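Local atomic coordinates of epoxide hydrolase (Aspergillus niger, PDB entry 3G02), a protein that is an enantioselective, laboratory-evolved epoxide hydrolase of the alpha/beta-hydrolase fold that probably opens epoxides with water to give diols. Residues S84-F88 / F99-F103. The protein carries 9 engineered substitutions. Sequence-based numbering, arbitrary orientation.
Sequences SFPQF and FAALF
Phe88 lies against Phe99 on one face of the sheet, its CB set over the Phe99 ring near the rim, 3.5 Å from CZ, in a CH-pi contact. The two rings are inclined by 30° and slid apart, centroids 5.5 Å distant, and overlap little. Phe99 reaches across because, with chi1 at 59°, its CG is flanked by both backbone branches, which turns the ring toward Phe88. Farther out, CE1 of Phe88 meets the edge of the Phe103 ring at CE2 (3.9 Å), while the CB of Ala101 rests on a face of that ring; Phe9 touches both Phe88 and Phe103. A second apolar patch forms where the paths diverge: CD2 of Leu102 approaches the edge of the Phe85 ring at CD1 (3.9 Å) and also nears CD of Pro86. Helix 126-135 packs on Phe85, and its Arg133 makes a cation-pi contact with that ring. Gln87 and Phe88 open strand 87-92, and Phe99 to Leu102 close strand 95-102, the two arms of an antiparallel hairpin that begins the central sheet of the alpha/beta-hydrolase fold, with 87-92 at the edge of the sheet within this chain. Phe88 and Phe99 form a hydrogen-bonded pair, joined by Phe88 N to Phe99 O (2.8 Å) and Phe99 N to Phe88 O (2.9 Å). Gln87 and Ala100 are the adjacent non-hydrogen-bonded pair, and Gln87 OE1 accepts a hydrogen bond from His98 NE2. Beyond them Ala101 N donates to Pro86 O (3.0 Å) from a position tilted 28° out of the carbonyl plane; CB, CG and CD of Pro86 all approach Ala101 O, a buried oxygen with no hydrogen-bond partner in the model.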
ATOM      1  N   SER A  84     -34.133  -5.979  -4.247  1.00 14.82           N
ATOM      2  CA  SER A  84     -35.375  -5.329  -3.820  1.00 15.32           C
ATOM      3  C   SER A  84     -35.658  -4.016  -4.551  1.00 15.15           C
ATOM      4  O   SER A  84     -36.770  -3.494  -4.473  1.00 16.15           O
ATOM      5  CB  SER A  84     -35.388  -5.111  -2.300  1.00 15.37           C
ATOM      6  OG  SER A  84     -34.440  -4.139  -1.896  1.00 17.46           O
ATOM      7  N   PHE A  85     -34.655  -3.485  -5.250  1.00 14.40           N
ATOM      8  CA  PHE A  85     -34.808  -2.263  -6.037  1.00 13.84           C
ATOM      9  C   PHE A  85     -34.596  -2.566  -7.515  1.00 13.11           C
ATOM     10  O   PHE A  85     -33.904  -3.532  -7.847  1.00 13.08           O
ATOM     11  CB  PHE A  85     -33.813  -1.192  -5.573  1.00 14.38           C
ATOM     12  CG  PHE A  85     -34.171  -0.564  -4.259  1.00 15.14           C
ATOM     13  CD1 PHE A  85     -34.965   0.579  -4.208  1.00 15.44           C
ATOM     14  CD2 PHE A  85     -33.720  -1.119  -3.064  1.00 16.44           C
ATOM     15  CE1 PHE A  85     -35.300   1.158  -2.986  1.00 16.42           C
ATOM     16  CE2 PHE A  85     -34.048  -0.544  -1.838  1.00 17.17           C
ATOM     17  CZ  PHE A  85     -34.838   0.596  -1.802  1.00 16.37           C
ATOM     18  N   PRO A  86     -35.198  -1.754  -8.408  1.00 12.34           N
ATOM     19  CA  PRO A  86     -34.964  -1.963  -9.840  1.00 12.06           C
ATOM     20  C   PRO A  86     -33.483  -1.828 -10.183  1.00 11.78           C
ATOM     21  O   PRO A  86     -32.845  -0.852  -9.785  1.00 11.98           O
ATOM     22  CB  PRO A  86     -35.766  -0.833 -10.501  1.00 12.29           C
ATOM     23  CG  PRO A  86     -36.824  -0.490  -9.494  1.00 12.21           C
ATOM     24  CD  PRO A  86     -36.129  -0.635  -8.169  1.00 12.56           C
ATOM     25  N   GLN A  87     -32.952  -2.828 -10.883  1.00 11.69           N
ATOM     26  CA  GLN A  87     -31.594  -2.778 -11.430  1.00 11.63           C
ATOM     27  C   GLN A  87     -31.633  -3.123 -12.907  1.00 11.86           C
ATOM     28  O   GLN A  87     -32.468  -3.924 -13.347  1.00 12.11           O
ATOM     29  CB  GLN A  87     -30.674  -3.784 -10.746  1.00 11.40           C
ATOM     30  CG  GLN A  87     -30.490  -3.627  -9.251  1.00 11.42           C
ATOM     31  CD  GLN A  87     -29.668  -4.763  -8.694  1.00 12.36           C
ATOM     32  OE1 GLN A  87     -28.443  -4.697  -8.672  1.00 12.13           O
ATOM     33  NE2 GLN A  87     -30.335  -5.826  -8.260  1.00 12.33           N
ATOM     34  N   PHE A  88     -30.711  -2.534 -13.661  1.00 12.03           N
ATOM     35  CA  PHE A  88     -30.607  -2.766 -15.096  1.00 12.35           C
ATOM     36  C   PHE A  88     -29.153  -2.769 -15.526  1.00 12.58           C
ATOM     37  O   PHE A  88     -28.274  -2.322 -14.784  1.00 12.00           O
ATOM     38  CB  PHE A  88     -31.345  -1.671 -15.873  1.00 12.63           C
ATOM     39  CG  PHE A  88     -32.763  -1.449 -15.426  1.00 13.33           C
ATOM     40  CD1 PHE A  88     -33.047  -0.553 -14.396  1.00 13.52           C
ATOM     41  CD2 PHE A  88     -33.813  -2.128 -16.039  1.00 13.28           C
ATOM     42  CE1 PHE A  88     -34.357  -0.341 -13.977  1.00 13.58           C
ATOM     43  CE2 PHE A  88     -35.128  -1.922 -15.631  1.00 13.13           C
ATOM     44  CZ  PHE A  88     -35.402  -1.028 -14.598  1.00 13.49           C
ATOM     45  N   PHE A  99     -26.814  -0.291 -13.286  1.00  9.70           N
ATOM     46  CA  PHE A  99     -27.367   0.794 -12.479  1.00  9.85           C
ATOM     47  C   PHE A  99     -28.609   0.356 -11.733  1.00  9.71           C
ATOM     48  O   PHE A  99     -29.363  -0.490 -12.210  1.00  9.93           O
ATOM     49  CB  PHE A  99     -27.640   2.068 -13.306  1.00 10.23           C
ATOM     50  CG  PHE A  99     -28.603   1.881 -14.455  1.00 11.21           C
ATOM     51  CD1 PHE A  99     -28.150   1.439 -15.695  1.00 12.09           C
ATOM     52  CD2 PHE A  99     -29.951   2.199 -14.307  1.00 12.30           C
ATOM     53  CE1 PHE A  99     -29.033   1.285 -16.766  1.00 13.04           C
ATOM     54  CE2 PHE A  99     -30.841   2.045 -15.370  1.00 12.42           C
ATOM     55  CZ  PHE A  99     -30.381   1.593 -16.599  1.00 12.84           C
ATOM     56  N   ALA A 100     -28.789   0.915 -10.538  1.00  9.64           N
ATOM     57  CA  ALA A 100     -30.044   0.813  -9.812  1.00  9.94           C
ATOM     58  C   ALA A 100     -30.800   2.109 -10.069  1.00  9.83           C
ATOM     59  O   ALA A 100     -30.199   3.142 -10.376  1.00 10.00           O
ATOM     60  CB  ALA A 100     -29.789   0.632  -8.325  1.00  9.81           C
ATOM     61  N   ALA A 101     -32.125   2.064  -9.956  1.00 10.42           N
ATOM     62  CA  ALA A 101     -32.918   3.256 -10.229  1.00 10.77           C
ATOM     63  C   ALA A 101     -34.284   3.231  -9.576  1.00 10.77           C
ATOM     64  O   ALA A 101     -34.870   2.171  -9.387  1.00 11.42           O
ATOM     65  CB  ALA A 101     -33.084   3.454 -11.735  1.00 10.89           C
ATOM     66  N   LEU A 102     -34.771   4.422  -9.238  1.00 11.59           N
ATOM     67  CA  LEU A 102     -36.195   4.634  -9.027  1.00 12.05           C
ATOM     68  C   LEU A 102     -36.634   5.631 -10.082  1.00 12.58           C
ATOM     69  O   LEU A 102     -36.217   6.789 -10.061  1.00 12.40           O
ATOM     70  CB  LEU A 102     -36.494   5.185  -7.630  1.00 12.03           C
ATOM     71  CG  LEU A 102     -36.266   4.280  -6.417  1.00 12.16           C
ATOM     72  CD1 LEU A 102     -36.598   5.063  -5.153  1.00 12.30           C
ATOM     73  CD2 LEU A 102     -37.084   2.996  -6.474  1.00 12.33           C
ATOM     74  N   PHE A 103     -37.448   5.161 -11.024  1.00 13.48           N
ATOM     75  CA  PHE A 103     -37.990   6.028 -12.060  1.00 14.36           C
ATOM     76  C   PHE A 103     -39.385   6.511 -11.701  1.00 14.93           C
ATOM     77  O   PHE A 103     -40.245   5.724 -11.305  1.00 15.23           O
ATOM     78  CB  PHE A 103     -38.029   5.313 -13.412  1.00 14.24           C
ATOM     79  CG  PHE A 103     -36.672   5.047 -14.000  1.00 13.53           C
ATOM     80  CD1 PHE A 103     -35.856   6.098 -14.405  1.00 13.62           C
ATOM     81  CD2 PHE A 103     -36.222   3.744 -14.158  1.00 13.63           C
ATOM     82  CE1 PHE A 103     -34.596   5.850 -14.951  1.00 13.96           C
ATOM     83  CE2 PHE A 103     -34.966   3.486 -14.707  1.00 13.03           C
ATOM     84  CZ  PHE A 103     -34.158   4.540 -15.105  1.00 13.18           C
TER